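Local coordinates for protein predicted acetamidase/formamidase (Thermoanaerobacter tengcongensis, PDB 3TKK) that probably hydrolyses carbon-nitrogen bonds in linear amides and binds zinc and calcium ions, at residues A[71-81]-A[167-178]; A[240-248]-A[282-290]. All blocks are in the same frame, centred on the assembly; numbering follows the deposited sequence.

How the contacts relate
Both contacts involve one large mixed beta sheet. Contact 1 joins two neighbouring strands within it, 76-86 and 168-172, edge to edge, whereas contact 2 lays helix 237-255 over strand 283-290. Strands 221-223 and 227-234 lie between 168-172 and 283-290 in the sheet, so the centres of the contacts are about 19 Å apart and their nearest atoms, about 8 Å apart, do not touch. Along the chain, both segments of contact 1 precede those of contact 2. The first thus ties distant parts of the chain into the sheet's middle, and the second gives a more peripheral strand its helical cover.

Contact 1 (A[71-81]-A[167-178]); sequences AKEGDVLKVKI and AEVYFPVFVEGA
Lys78 sends CG to the far side of CB from its own N (chi1 164°) and runs out straight, while Tyr170 turns its ring back beside the backbone N (chi1 -69°); these two torsions lay the side chains alongside each other, pointing the same way. Lys78 CD comes 3.6 Å from Tyr170 OH; a long methylene chain suits this place because it lines the ring and still carries its ammonium to a water shared with Glu168. Val76 CG1 meets the edge of the Tyr170 ring, 4.1 Å from CD1, and the Tyr170 hydroxyl bonds to Glu168 OE1. Cut back to an alanine, Tyr170 would no longer reach Glu168, and the Lys78 methylenes and Val76 CG1 would probably face a gap.

These strands, 76-81 and 168-172, are antiparallel neighbours in the large mixed sheet, though 85 residues separate the segments, so this is no hairpin. Leu77 and Phe171 form a hydrogen-bonded pair, Leu77 N giving to Phe171 O at 2.7 Å. On the same face as these two, Val79 CG2 meets the edge of the Phe171 ring, 4.0 Å from CE2.

Beyond the strands, Val173 wedges its branches into the type II turn from Lys72 to Asp75, CG1 reaching 3.3 Å from Lys72 O. Gly74, whose positive phi suits glycine, gives its N-H to Val173 O at 2.9 Å. A second type II turn places Gly177 N 2.9 Å from Ala71 O in a nearly straight bond (172°). Outside, Lys72 NZ salt-bridges Glu176 OE2 from the syn side at 2.9 Å, and a water links the other carboxylate oxygen to Glu73 N.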
ATOM      1  N   ALA A  71     -23.461   7.836  23.211  1.00 27.12           N
ATOM      2  CA  ALA A  71     -23.207   7.500  21.847  1.00 27.36           C
ATOM      3  C   ALA A  71     -24.491   6.998  21.342  1.00 28.15           C
ATOM      4  O   ALA A  71     -25.046   6.086  21.954  1.00 26.97           O
ATOM      5  CB  ALA A  71     -22.049   6.318  21.748  1.00 26.90           C
ATOM      6  N   LYS A  72     -24.974   7.551  20.218  1.00 29.68           N
ATOM      7  CA  LYS A  72     -26.170   7.070  19.611  1.00 33.19           C
ATOM      8  C   LYS A  72     -25.983   6.650  18.163  1.00 33.08           C
ATOM      9  O   LYS A  72     -25.033   7.070  17.496  1.00 29.11           O
ATOM     10  CB  LYS A  72     -27.259   8.160  19.711  1.00 39.12           C
ATOM     11  CG  LYS A  72     -27.776   8.261  21.198  1.00 41.87           C
ATOM     12  CD  LYS A  72     -29.008   9.078  21.374  1.00 49.12           C
ATOM     13  CE  LYS A  72     -29.158   9.483  22.875  1.00 52.15           C
ATOM     14  NZ  LYS A  72     -29.674   8.469  23.907  1.00 53.20           N
ATOM     15  N   GLU A  73     -26.886   5.826  17.656  1.00 31.67           N
ATOM     16  CA  GLU A  73     -26.818   5.481  16.244  1.00 30.38           C
ATOM     17  C   GLU A  73     -26.612   6.698  15.351  1.00 31.72           C
ATOM     18  O   GLU A  73     -27.391   7.593  15.392  1.00 29.55           O
ATOM     19  CB  GLU A  73     -28.130   4.834  15.801  1.00 37.03           C
ATOM     20  CG  GLU A  73     -28.186   4.579  14.295  1.00 40.28           C
ATOM     21  CD  GLU A  73     -29.383   3.694  13.898  1.00 46.54           C
ATOM     22  OE1 GLU A  73     -30.453   3.732  14.580  1.00 51.67           O
ATOM     23  OE2 GLU A  73     -29.272   2.961  12.916  1.00 48.19           O
ATOM     24  N   GLY A  74     -25.538   6.723  14.530  1.00 27.55           N
ATOM     25  CA  GLY A  74     -25.373   7.872  13.601  1.00 29.22           C
ATOM     26  C   GLY A  74     -24.252   8.783  14.101  1.00 30.25           C
ATOM     27  O   GLY A  74     -23.744   9.586  13.294  1.00 31.91           O
ATOM     28  N   ASP A  75     -23.880   8.704  15.401  1.00 27.17           N
ATOM     29  CA  ASP A  75     -22.722   9.481  15.880  1.00 26.83           C
ATOM     30  C   ASP A  75     -21.429   8.832  15.480  1.00 25.72           C
ATOM     31  O   ASP A  75     -21.385   7.851  14.737  1.00 24.82           O
ATOM     32  CB  ASP A  75     -22.708   9.474  17.441  1.00 29.54           C
ATOM     33  CG  ASP A  75     -23.904  10.179  18.043  1.00 30.42           C
ATOM     34  OD1 ASP A  75     -24.576  10.934  17.303  1.00 31.50           O
ATOM     35  OD2 ASP A  75     -24.168   9.975  19.242  1.00 29.40           O
ATOM     36  N   VAL A  76     -20.304   9.315  16.015  1.00 25.14           N
ATOM     37  CA  VAL A  76     -19.121   8.670  15.607  1.00 24.00           C
ATOM     38  C   VAL A  76     -18.407   8.453  16.932  1.00 26.50           C
ATOM     39  O   VAL A  76     -18.477   9.345  17.806  1.00 24.36           O
ATOM     40  CB  VAL A  76     -18.265   9.557  14.626  1.00 26.29           C
ATOM     41  CG1 VAL A  76     -16.797   9.133  14.638  1.00 23.15           C
ATOM     42  CG2 VAL A  76     -18.851   9.479  13.194  1.00 24.48           C
ATOM     43  N   LEU A  77     -17.759   7.297  17.124  1.00 22.53           N
ATOM     44  CA  LEU A  77     -16.921   7.186  18.358  1.00 22.29           C
ATOM     45  C   LEU A  77     -15.487   7.352  18.034  1.00 23.18           C
ATOM     46  O   LEU A  77     -14.954   6.597  17.201  1.00 22.63           O
ATOM     47  CB  LEU A  77     -17.074   5.835  18.979  1.00 21.68           C
ATOM     48  CG  LEU A  77     -16.347   5.431  20.259  1.00 21.48           C
ATOM     49  CD1 LEU A  77     -17.152   6.106  21.398  1.00 22.44           C
ATOM     50  CD2 LEU A  77     -16.380   3.878  20.437  1.00 20.78           C
ATOM     51  N   LYS A  78     -14.833   8.277  18.740  1.00 22.95           N
ATOM     52  CA  LYS A  78     -13.393   8.489  18.608  1.00 22.18           C
ATOM     53  C   LYS A  78     -12.633   7.822  19.773  1.00 22.46           C
ATOM     54  O   LYS A  78     -13.041   7.964  20.928  1.00 22.41           O
ATOM     55  CB  LYS A  78     -13.120   9.987  18.550  1.00 23.27           C
ATOM     56  CG  LYS A  78     -11.627  10.386  18.794  1.00 26.41           C
ATOM     57  CD  LYS A  78     -11.502  11.968  18.768  1.00 25.67           C
ATOM     58  CE  LYS A  78     -10.348  12.369  19.689  1.00 34.44           C
ATOM     59  NZ  LYS A  78     -10.121  13.861  19.521  1.00 34.93           N
ATOM     60  N   VAL A  79     -11.599   7.031  19.400  1.00 22.66           N
ATOM     61  CA  VAL A  79     -10.873   6.204  20.323  1.00 22.32           C
ATOM     62  C   VAL A  79      -9.403   6.609  20.158  1.00 22.75           C
ATOM     63  O   VAL A  79      -8.748   6.405  19.130  1.00 23.29           O
ATOM     64  CB  VAL A  79     -11.061   4.690  20.065  1.00 20.93           C
ATOM     65  CG1 VAL A  79     -10.222   3.854  21.132  1.00 19.80           C
ATOM     66  CG2 VAL A  79     -12.553   4.275  19.890  1.00 19.81           C
ATOM     67  N   LYS A  80      -8.876   7.256  21.154  1.00 21.81           N
ATOM     68  CA  LYS A  80      -7.485   7.680  21.119  1.00 22.22           C
ATOM     69  C   LYS A  80      -6.658   6.544  21.730  1.00 21.84           C
ATOM     70  O   LYS A  80      -6.811   6.250  22.966  1.00 22.22           O
ATOM     71  CB  LYS A  80      -7.359   8.984  21.937  1.00 23.61           C
ATOM     72  CG  LYS A  80      -5.944   9.546  21.907  1.00 30.87           C
ATOM     73  CD  LYS A  80      -5.821  10.915  22.712  1.00 39.17           C
ATOM     74  CE  LYS A  80      -6.652  12.064  22.136  1.00 44.28           C
ATOM     75  NZ  LYS A  80      -8.108  11.746  22.313  1.00 46.88           N
ATOM     76  N   ILE A  81      -5.729   5.956  20.928  1.00 21.26           N
ATOM     77  CA  ILE A  81      -4.784   4.929  21.401  1.00 21.07           C
ATOM     78  C   ILE A  81      -3.535   5.654  22.022  1.00 22.19           C
ATOM     79  O   ILE A  81      -2.692   6.202  21.288  1.00 22.45           O
ATOM     80  CB  ILE A  81      -4.331   4.052  20.264  1.00 20.94           C
ATOM     81  CG1 ILE A  81      -5.578   3.494  19.478  1.00 19.28           C
ATOM     82  CG2 ILE A  81      -3.483   2.863  20.879  1.00 20.09           C
ATOM     83  CD1 ILE A  81      -6.552   2.866  20.449  1.00 21.08           C
ATOM     84  N   ALA A 167      -2.305   7.103  17.604  1.00 21.54           N
ATOM     85  CA  ALA A 167      -3.408   7.179  16.589  1.00 20.90           C
ATOM     86  C   ALA A 167      -4.784   7.368  17.193  1.00 22.31           C
ATOM     87  O   ALA A 167      -4.966   7.032  18.369  1.00 23.70           O
ATOM     88  CB  ALA A 167      -3.368   6.015  15.763  1.00 19.85           C
ATOM     89  N   GLU A 168      -5.751   7.804  16.366  1.00 22.99           N
ATOM     90  CA  GLU A 168      -7.128   7.933  16.736  1.00 22.71           C
ATOM     91  C   GLU A 168      -7.924   7.175  15.708  1.00 23.87           C
ATOM     92  O   GLU A 168      -7.769   7.401  14.531  1.00 21.71           O
ATOM     93  CB  GLU A 168      -7.511   9.416  16.608  1.00 25.35           C
ATOM     94  CG  GLU A 168      -7.050  10.254  17.785  1.00 29.32           C
ATOM     95  CD  GLU A 168      -7.167  11.729  17.384  1.00 35.90           C
ATOM     96  OE1 GLU A 168      -7.863  12.072  16.361  1.00 36.12           O
ATOM     97  OE2 GLU A 168      -6.556  12.516  18.037  1.00 35.73           O
ATOM     98  N   VAL A 169      -8.780   6.268  16.120  1.00 20.29           N
ATOM     99  CA  VAL A 169      -9.661   5.585  15.181  1.00 19.97           C
ATOM    100  C   VAL A 169     -11.115   6.059  15.356  1.00 22.78           C
ATOM    101  O   VAL A 169     -11.589   6.159  16.543  1.00 21.09           O
ATOM    102  CB  VAL A 169      -9.631   4.125  15.539  1.00 18.27           C
ATOM    103  CG1 VAL A 169     -10.308   3.376  14.377  1.00 20.46           C
ATOM    104  CG2 VAL A 169      -8.152   3.682  15.662  1.00 22.02           C
ATOM    105  N   TYR A 170     -11.827   6.337  14.261  1.00 19.63           N
ATOM    106  CA  TYR A 170     -13.107   6.915  14.352  1.00 21.05           C
ATOM    107  C   TYR A 170     -13.996   5.900  13.828  1.00 22.52           C
ATOM    108  O   TYR A 170     -13.741   5.418  12.763  1.00 22.53           O
ATOM    109  CB  TYR A 170     -13.143   8.164  13.477  1.00 21.96           C
ATOM    110  CG  TYR A 170     -12.283   9.264  14.032  1.00 25.71           C
ATOM    111  CD1 TYR A 170     -12.876  10.336  14.735  1.00 26.54           C
ATOM    112  CD2 TYR A 170     -10.940   9.252  13.850  1.00 24.85           C
ATOM    113  CE1 TYR A 170     -12.157  11.361  15.207  1.00 31.31           C
ATOM    114  CE2 TYR A 170     -10.163  10.305  14.295  1.00 28.04           C
ATOM    115  CZ  TYR A 170     -10.763  11.336  15.005  1.00 31.28           C
ATOM    116  OH  TYR A 170     -10.031  12.376  15.468  1.00 33.43           O
ATOM    117  N   PHE A 171     -15.088   5.560  14.543  1.00 22.99           N
ATOM    118  CA  PHE A 171     -15.978   4.563  14.084  1.00 19.99           C
ATOM    119  C   PHE A 171     -17.381   5.107  13.939  1.00 20.91           C
ATOM    120  O   PHE A 171     -17.901   5.775  14.880  1.00 21.69           O
ATOM    121  CB  PHE A 171     -16.111   3.431  15.204  1.00 19.88           C
ATOM    122  CG  PHE A 171     -14.884   2.609  15.363  1.00 18.81           C
ATOM    123  CD1 PHE A 171     -14.563   1.651  14.430  1.00 18.29           C
ATOM    124  CD2 PHE A 171     -14.097   2.777  16.437  1.00 19.98           C
ATOM    125  CE1 PHE A 171     -13.342   0.897  14.519  1.00 19.57           C
ATOM    126  CE2 PHE A 171     -12.860   2.050  16.579  1.00 18.99           C
ATOM    127  CZ  PHE A 171     -12.525   1.071  15.633  1.00 18.58           C
ATOM    128  N   PRO A 172     -18.031   4.786  12.851  1.00 21.12           N
ATOM    129  CA  PRO A 172     -19.473   5.012  12.900  1.00 22.08           C
ATOM    130  C   PRO A 172     -20.164   4.213  13.978  1.00 22.10           C
ATOM    131  O   PRO A 172     -19.869   3.022  14.127  1.00 21.44           O
ATOM    132  CB  PRO A 172     -20.001   4.434  11.572  1.00 22.28           C
ATOM    133  CG  PRO A 172     -18.822   3.899  10.782  1.00 21.37           C
ATOM    134  CD  PRO A 172     -17.593   3.929  11.733  1.00 20.55           C
ATOM    135  N   VAL A 173     -21.155   4.815  14.660  1.00 26.26           N
ATOM    136  CA  VAL A 173     -21.965   4.174  15.723  1.00 23.28           C
ATOM    137  C   VAL A 173     -23.245   3.593  15.118  1.00 27.66           C
ATOM    138  O   VAL A 173     -24.039   4.297  14.474  1.00 28.82           O
ATOM    139  CB  VAL A 173     -22.311   5.196  16.862  1.00 26.19           C
ATOM    140  CG1 VAL A 173     -22.959   4.506  18.038  1.00 24.37           C
ATOM    141  CG2 VAL A 173     -20.953   5.781  17.426  1.00 23.42           C
ATOM    142  N   PHE A 174     -23.435   2.288  15.303  1.00 25.39           N
ATOM    143  CA  PHE A 174     -24.603   1.596  14.821  1.00 24.57           C
ATOM    144  C   PHE A 174     -25.643   1.371  15.897  1.00 26.03           C
ATOM    145  O   PHE A 174     -26.809   1.270  15.571  1.00 30.59           O
ATOM    146  CB  PHE A 174     -24.200   0.320  14.086  1.00 24.02           C
ATOM    147  CG  PHE A 174     -23.275   0.625  12.895  1.00 23.42           C
ATOM    148  CD1 PHE A 174     -23.796   1.191  11.725  1.00 27.67           C
ATOM    149  CD2 PHE A 174     -21.933   0.444  12.995  1.00 23.78           C
ATOM    150  CE1 PHE A 174     -22.985   1.503  10.681  1.00 24.40           C
ATOM    151  CE2 PHE A 174     -21.080   0.781  11.960  1.00 23.47           C
ATOM    152  CZ  PHE A 174     -21.570   1.290  10.793  1.00 23.60           C
ATOM    153  N   VAL A 175     -25.229   1.287  17.175  1.00 27.46           N
ATOM    154  CA  VAL A 175     -26.141   1.013  18.257  1.00 29.69           C
ATOM    155  C   VAL A 175     -25.814   1.863  19.426  1.00 26.31           C
ATOM    156  O   VAL A 175     -24.671   2.296  19.668  1.00 27.65           O
ATOM    157  CB  VAL A 175     -26.127  -0.448  18.749  1.00 30.98           C
ATOM    158  CG1 VAL A 175     -26.132  -1.394  17.575  1.00 31.14           C
ATOM    159  CG2 VAL A 175     -24.883  -0.683  19.516  1.00 28.39           C
ATOM    160  N   GLU A 176     -26.851   2.077  20.188  1.00 26.69           N
ATOM    161  CA  GLU A 176     -26.777   2.824  21.430  1.00 30.25           C
ATOM    162  C   GLU A 176     -25.603   2.357  22.292  1.00 26.00           C
ATOM    163  O   GLU A 176     -25.483   1.164  22.545  1.00 27.63           O
ATOM    164  CB  GLU A 176     -28.116   2.657  22.178  1.00 32.99           C
ATOM    165  CG  GLU A 176     -28.295   3.520  23.377  1.00 40.82           C
ATOM    166  CD  GLU A 176     -28.596   5.000  23.044  1.00 43.33           C
ATOM    167  OE1 GLU A 176     -29.113   5.274  21.972  1.00 47.41           O
ATOM    168  OE2 GLU A 176     -28.286   5.904  23.852  1.00 46.11           O
ATOM    169  N   GLY A 177     -24.781   3.295  22.738  1.00 25.72           N
ATOM    170  CA  GLY A 177     -23.637   3.059  23.623  1.00 25.04           C
ATOM    171  C   GLY A 177     -22.409   2.520  22.802  1.00 23.85           C
ATOM    172  O   GLY A 177     -21.406   2.265  23.351  1.00 23.31           O
ATOM    173  N   ALA A 178     -22.574   2.371  21.479  1.00 23.61           N
ATOM    174  CA  ALA A 178     -21.584   1.928  20.501  1.00 22.66           C
ATOM    175  C   ALA A 178     -21.131   0.487  20.765  1.00 22.08           C
ATOM    176  O   ALA A 178     -20.923  -0.206  19.829  1.00 23.26           O
ATOM    177  CB  ALA A 178     -20.302   2.925  20.478  1.00 22.38           C
TER
HETATM  178  O   HOH W   1     -29.224   4.465  19.190  1.00 11.72           O
HETATM  179  O   HOH W   2      -7.429  14.450  19.283  1.00 18.94           O

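Contact 2 (A[240-248]-A[282-290]); sequences AVEIAVHDM and LKTARFSLP
Helix 240-248 runs over strand 283-290 with the two N-to-C directions 34° apart and the axes approaching to 7.0 Å. So close an approach suits small residues where the backbones face each other: Ala240 CB rests 3.9 Å from Ala285 CB, and one turn on, Ala244 CB sits 3.7 Å from the backbone N of Phe287. Val241 adds CG2 to the same alanine of the strand.

Further along, the larger Phe287 takes over. Val245 CG2 stands over one face of its ring in a CH-pi contact, 4.3 Å from the ring centroid, while Met248 CB meets the ring edge, 3.9 Å from CD2. Bends at chi2 (79°) and chi3 (85°) bring Met248 SD and CE over Leu289, CE lying 3.7 Å from Leu289 CD1. Phe267 of helix 260-270 closes in on Phe287, Met248 and Leu289, and Val241 and Val245 also pack on Ile275 and Val100 of the second subunit.

Arg286 leaves the strand on the face turned from the helix, and its guanidinium pairs with Asp191. From 284 to 289 alternation turns Ala285, Phe287 and Leu289 toward the helix and Thr284, Arg286 and Ser288 away, so these segments meet by apolar packing, while polar ties of the helix, such as Ala244 O to Thr230, run elsewhere.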
ATOM      1  N   ALA A 240     -12.107  -3.173  -1.993  1.00 19.78           N
ATOM      2  CA  ALA A 240     -11.962  -2.503  -0.758  1.00 19.81           C
ATOM      3  C   ALA A 240     -11.362  -1.152  -1.087  1.00 19.16           C
ATOM      4  O   ALA A 240     -11.676  -0.146  -0.438  1.00 20.82           O
ATOM      5  CB  ALA A 240     -11.116  -3.313   0.364  1.00 18.23           C
ATOM      6  N   VAL A 241     -10.435  -1.113  -2.015  1.00 19.14           N
ATOM      7  CA  VAL A 241      -9.757   0.181  -2.283  1.00 19.24           C
ATOM      8  C   VAL A 241     -10.786   1.200  -2.834  1.00 20.94           C
ATOM      9  O   VAL A 241     -10.849   2.406  -2.434  1.00 20.47           O
ATOM     10  CB  VAL A 241      -8.663  -0.023  -3.372  1.00 19.26           C
ATOM     11  CG1 VAL A 241      -8.351   1.335  -4.086  1.00 19.88           C
ATOM     12  CG2 VAL A 241      -7.370  -0.656  -2.795  1.00 18.40           C
ATOM     13  N   GLU A 242     -11.660   0.689  -3.713  1.00 20.99           N
ATOM     14  CA  GLU A 242     -12.680   1.545  -4.275  1.00 24.01           C
ATOM     15  C   GLU A 242     -13.608   2.157  -3.173  1.00 25.72           C
ATOM     16  O   GLU A 242     -13.975   3.334  -3.244  1.00 26.77           O
ATOM     17  CB  GLU A 242     -13.572   0.760  -5.304  1.00 28.92           C
ATOM     18  CG  GLU A 242     -14.916   1.382  -5.376  1.00 39.36           C
ATOM     19  CD  GLU A 242     -16.129   0.482  -5.882  1.00 46.70           C
ATOM     20  OE1 GLU A 242     -16.080   0.093  -7.063  1.00 45.64           O
ATOM     21  OE2 GLU A 242     -17.117   0.236  -5.056  1.00 50.65           O
ATOM     22  N   ILE A 243     -13.986   1.355  -2.165  1.00 21.96           N
ATOM     23  CA  ILE A 243     -14.828   1.857  -1.127  1.00 21.84           C
ATOM     24  C   ILE A 243     -14.023   2.911  -0.357  1.00 21.34           C
ATOM     25  O   ILE A 243     -14.550   4.024  -0.112  1.00 24.74           O
ATOM     26  CB  ILE A 243     -15.256   0.732  -0.134  1.00 21.32           C
ATOM     27  CG1 ILE A 243     -16.313  -0.218  -0.889  1.00 22.23           C
ATOM     28  CG2 ILE A 243     -15.900   1.401   1.151  1.00 21.34           C
ATOM     29  CD1 ILE A 243     -16.319  -1.705  -0.236  1.00 21.71           C
ATOM     30  N   ALA A 244     -12.839   2.573   0.079  1.00 20.37           N
ATOM     31  CA  ALA A 244     -11.998   3.563   0.809  1.00 21.05           C
ATOM     32  C   ALA A 244     -11.891   4.905   0.112  1.00 20.92           C
ATOM     33  O   ALA A 244     -12.032   5.914   0.776  1.00 23.39           O
ATOM     34  CB  ALA A 244     -10.597   3.058   1.207  1.00 19.11           C
ATOM     35  N   VAL A 245     -11.604   4.903  -1.169  1.00 21.33           N
ATOM     36  CA  VAL A 245     -11.497   6.147  -1.938  1.00 22.32           C
ATOM     37  C   VAL A 245     -12.791   6.900  -1.984  1.00 23.60           C
ATOM     38  O   VAL A 245     -12.803   8.096  -1.763  1.00 24.12           O
ATOM     39  CB  VAL A 245     -10.989   5.807  -3.396  1.00 23.31           C
ATOM     40  CG1 VAL A 245     -10.880   7.011  -4.366  1.00 23.81           C
ATOM     41  CG2 VAL A 245      -9.652   5.221  -3.263  1.00 21.65           C
ATOM     42  N   HIS A 246     -13.907   6.206  -2.290  1.00 23.79           N
ATOM     43  CA  HIS A 246     -15.181   6.870  -2.292  1.00 26.09           C
ATOM     44  C   HIS A 246     -15.545   7.497  -0.958  1.00 24.90           C
ATOM     45  O   HIS A 246     -16.176   8.574  -0.964  1.00 26.03           O
ATOM     46  CB  HIS A 246     -16.354   5.927  -2.781  1.00 27.05           C
ATOM     47  CG  HIS A 246     -16.301   5.636  -4.251  1.00 28.36           C
ATOM     48  ND1 HIS A 246     -17.054   6.328  -5.173  1.00 31.82           N
ATOM     49  CD2 HIS A 246     -15.666   4.663  -4.943  1.00 26.06           C
ATOM     50  CE1 HIS A 246     -16.787   5.886  -6.384  1.00 28.16           C
ATOM     51  NE2 HIS A 246     -16.002   4.837  -6.258  1.00 31.33           N
ATOM     52  N   ASP A 247     -15.172   6.861   0.178  1.00 23.72           N
ATOM     53  CA  ASP A 247     -15.602   7.336   1.465  1.00 23.72           C
ATOM     54  C   ASP A 247     -14.777   8.616   1.700  1.00 24.12           C
ATOM     55  O   ASP A 247     -15.335   9.568   2.221  1.00 24.82           O
ATOM     56  CB  ASP A 247     -15.377   6.324   2.653  1.00 22.51           C
ATOM     57  CG  ASP A 247     -16.352   5.114   2.614  1.00 25.70           C
ATOM     58  OD1 ASP A 247     -17.497   5.165   2.033  1.00 23.50           O
ATOM     59  OD2 ASP A 247     -15.945   4.094   3.173  1.00 21.71           O
ATOM     60  N   MET A 248     -13.470   8.618   1.381  1.00 23.46           N
ATOM     61  CA  MET A 248     -12.708   9.828   1.421  1.00 24.01           C
ATOM     62  C   MET A 248     -13.218  10.931   0.479  1.00 25.78           C
ATOM     63  O   MET A 248     -13.115  12.142   0.864  1.00 26.41           O
ATOM     64  CB  MET A 248     -11.199   9.634   1.186  1.00 24.19           C
ATOM     65  CG  MET A 248     -10.398  10.869   1.589  1.00 23.95           C
ATOM     66  SD  MET A 248     -10.084  11.101   3.332  1.00 24.38           S
ATOM     67  CE  MET A 248      -8.566  10.083   3.575  1.00 22.27           C
ATOM     68  N   LEU A 282     -12.307 -11.162   4.666  1.00 22.12           N
ATOM     69  CA  LEU A 282     -12.357 -10.087   3.724  1.00 19.50           C
ATOM     70  C   LEU A 282     -10.994  -9.441   3.798  1.00 21.65           C
ATOM     71  O   LEU A 282     -10.310  -9.534   4.908  1.00 20.26           O
ATOM     72  CB  LEU A 282     -13.422  -9.128   4.212  1.00 21.89           C
ATOM     73  CG  LEU A 282     -14.877  -9.528   4.422  1.00 22.80           C
ATOM     74  CD1 LEU A 282     -15.844  -8.278   4.838  1.00 21.52           C
ATOM     75  CD2 LEU A 282     -15.517 -10.306   3.168  1.00 26.44           C
ATOM     76  N   LYS A 283     -10.583  -8.744   2.719  1.00 17.87           N
ATOM     77  CA  LYS A 283      -9.256  -7.918   2.678  1.00 17.14           C
ATOM     78  C   LYS A 283      -9.595  -6.517   3.055  1.00 17.44           C
ATOM     79  O   LYS A 283     -10.751  -6.114   2.935  1.00 22.19           O
ATOM     80  CB  LYS A 283      -8.721  -7.939   1.222  1.00 22.32           C
ATOM     81  CG  LYS A 283      -8.902  -9.496   0.660  1.00 27.43           C
ATOM     82  CD  LYS A 283      -8.042  -9.602  -0.539  1.00 34.27           C
ATOM     83  CE  LYS A 283      -7.836 -11.068  -1.103  1.00 37.71           C
ATOM     84  NZ  LYS A 283      -8.647 -11.888  -0.264  1.00 30.51           N
ATOM     85  N   THR A 284      -8.628  -5.877   3.683  1.00 20.50           N
ATOM     86  CA  THR A 284      -8.833  -4.589   4.181  1.00 18.23           C
ATOM     87  C   THR A 284      -7.752  -3.696   3.470  1.00 16.12           C
ATOM     88  O   THR A 284      -6.538  -4.009   3.383  1.00 16.78           O
ATOM     89  CB  THR A 284      -8.614  -4.566   5.665  1.00 16.03           C
ATOM     90  OG1 THR A 284      -9.585  -5.384   6.320  1.00 16.08           O
ATOM     91  CG2 THR A 284      -8.755  -3.149   6.181  1.00 15.85           C
ATOM     92  N   ALA A 285      -8.208  -2.526   3.011  1.00 16.60           N
ATOM     93  CA  ALA A 285      -7.380  -1.561   2.395  1.00 16.43           C
ATOM     94  C   ALA A 285      -7.650  -0.242   2.977  1.00 17.72           C
ATOM     95  O   ALA A 285      -8.603  -0.067   3.762  1.00 17.88           O
ATOM     96  CB  ALA A 285      -7.727  -1.459   0.821  1.00 16.99           C
ATOM     97  N   ARG A 286      -6.841   0.710   2.562  1.00 19.04           N
ATOM     98  CA  ARG A 286      -7.048   2.008   3.045  1.00 17.17           C
ATOM     99  C   ARG A 286      -6.736   3.088   2.069  1.00 20.09           C
ATOM    100  O   ARG A 286      -6.042   2.834   1.089  1.00 19.29           O
ATOM    101  CB  ARG A 286      -6.320   2.192   4.342  1.00 22.56           C
ATOM    102  CG  ARG A 286      -4.874   2.123   4.324  1.00 20.69           C
ATOM    103  CD  ARG A 286      -4.310   1.899   5.749  1.00 20.45           C
ATOM    104  NE  ARG A 286      -2.852   2.042   5.595  1.00 16.64           N
ATOM    105  CZ  ARG A 286      -1.958   1.041   5.652  1.00 17.35           C
ATOM    106  NH1 ARG A 286      -2.304  -0.138   6.136  1.00 15.85           N
ATOM    107  NH2 ARG A 286      -0.640   1.317   5.487  1.00 18.10           N
ATOM    108  N   PHE A 287      -7.266   4.291   2.287  1.00 20.13           N
ATOM    109  CA  PHE A 287      -6.769   5.453   1.511  1.00 19.97           C
ATOM    110  C   PHE A 287      -6.291   6.614   2.372  1.00 21.13           C
ATOM    111  O   PHE A 287      -7.030   7.156   3.185  1.00 19.86           O
ATOM    112  CB  PHE A 287      -7.865   5.908   0.533  1.00 19.93           C
ATOM    113  CG  PHE A 287      -7.372   6.976  -0.433  1.00 22.84           C
ATOM    114  CD1 PHE A 287      -6.522   6.620  -1.472  1.00 21.02           C
ATOM    115  CD2 PHE A 287      -7.842   8.291  -0.355  1.00 21.82           C
ATOM    116  CE1 PHE A 287      -6.013   7.552  -2.355  1.00 21.66           C
ATOM    117  CE2 PHE A 287      -7.325   9.241  -1.286  1.00 22.78           C
ATOM    118  CZ  PHE A 287      -6.481   8.869  -2.313  1.00 22.71           C
ATOM    119  N   SER A 288      -5.041   7.042   2.190  1.00 19.79           N
ATOM    120  CA  SER A 288      -4.428   7.882   3.189  1.00 20.21           C
ATOM    121  C   SER A 288      -4.090   9.209   2.548  1.00 22.34           C
ATOM    122  O   SER A 288      -3.449   9.214   1.482  1.00 23.58           O
ATOM    123  CB  SER A 288      -3.126   7.178   3.504  1.00 20.31           C
ATOM    124  OG  SER A 288      -2.362   7.814   4.445  1.00 22.65           O
ATOM    125  N   LEU A 289      -4.352  10.341   3.249  1.00 24.51           N
ATOM    126  CA  LEU A 289      -3.916  11.699   2.876  1.00 23.51           C
ATOM    127  C   LEU A 289      -3.099  12.330   4.019  1.00 27.00           C
ATOM    128  O   LEU A 289      -3.311  12.031   5.165  1.00 27.73           O
ATOM    129  CB  LEU A 289      -5.113  12.595   2.580  1.00 24.45           C
ATOM    130  CG  LEU A 289      -5.770  12.250   1.249  1.00 24.44           C
ATOM    131  CD1 LEU A 289      -7.300  12.603   1.243  1.00 24.97           C
ATOM    132  CD2 LEU A 289      -4.978  13.013   0.112  1.00 25.47           C
ATOM    133  N   PRO A 290      -2.158  13.180   3.689  1.00 27.31           N
ATOM    134  CA  PRO A 290      -1.460  13.939   4.700  1.00 27.20           C
ATOM    135  C   PRO A 290      -2.438  14.780   5.494  1.00 27.75           C
ATOM    136  O   PRO A 290      -3.250  15.465   4.943  1.00 28.03           O
ATOM    137  CB  PRO A 290      -0.513  14.867   3.878  1.00 29.29           C
ATOM    138  CG  PRO A 290      -0.325  14.186   2.594  1.00 27.71           C
ATOM    139  CD  PRO A 290      -1.765  13.572   2.329  1.00 28.71           C
TER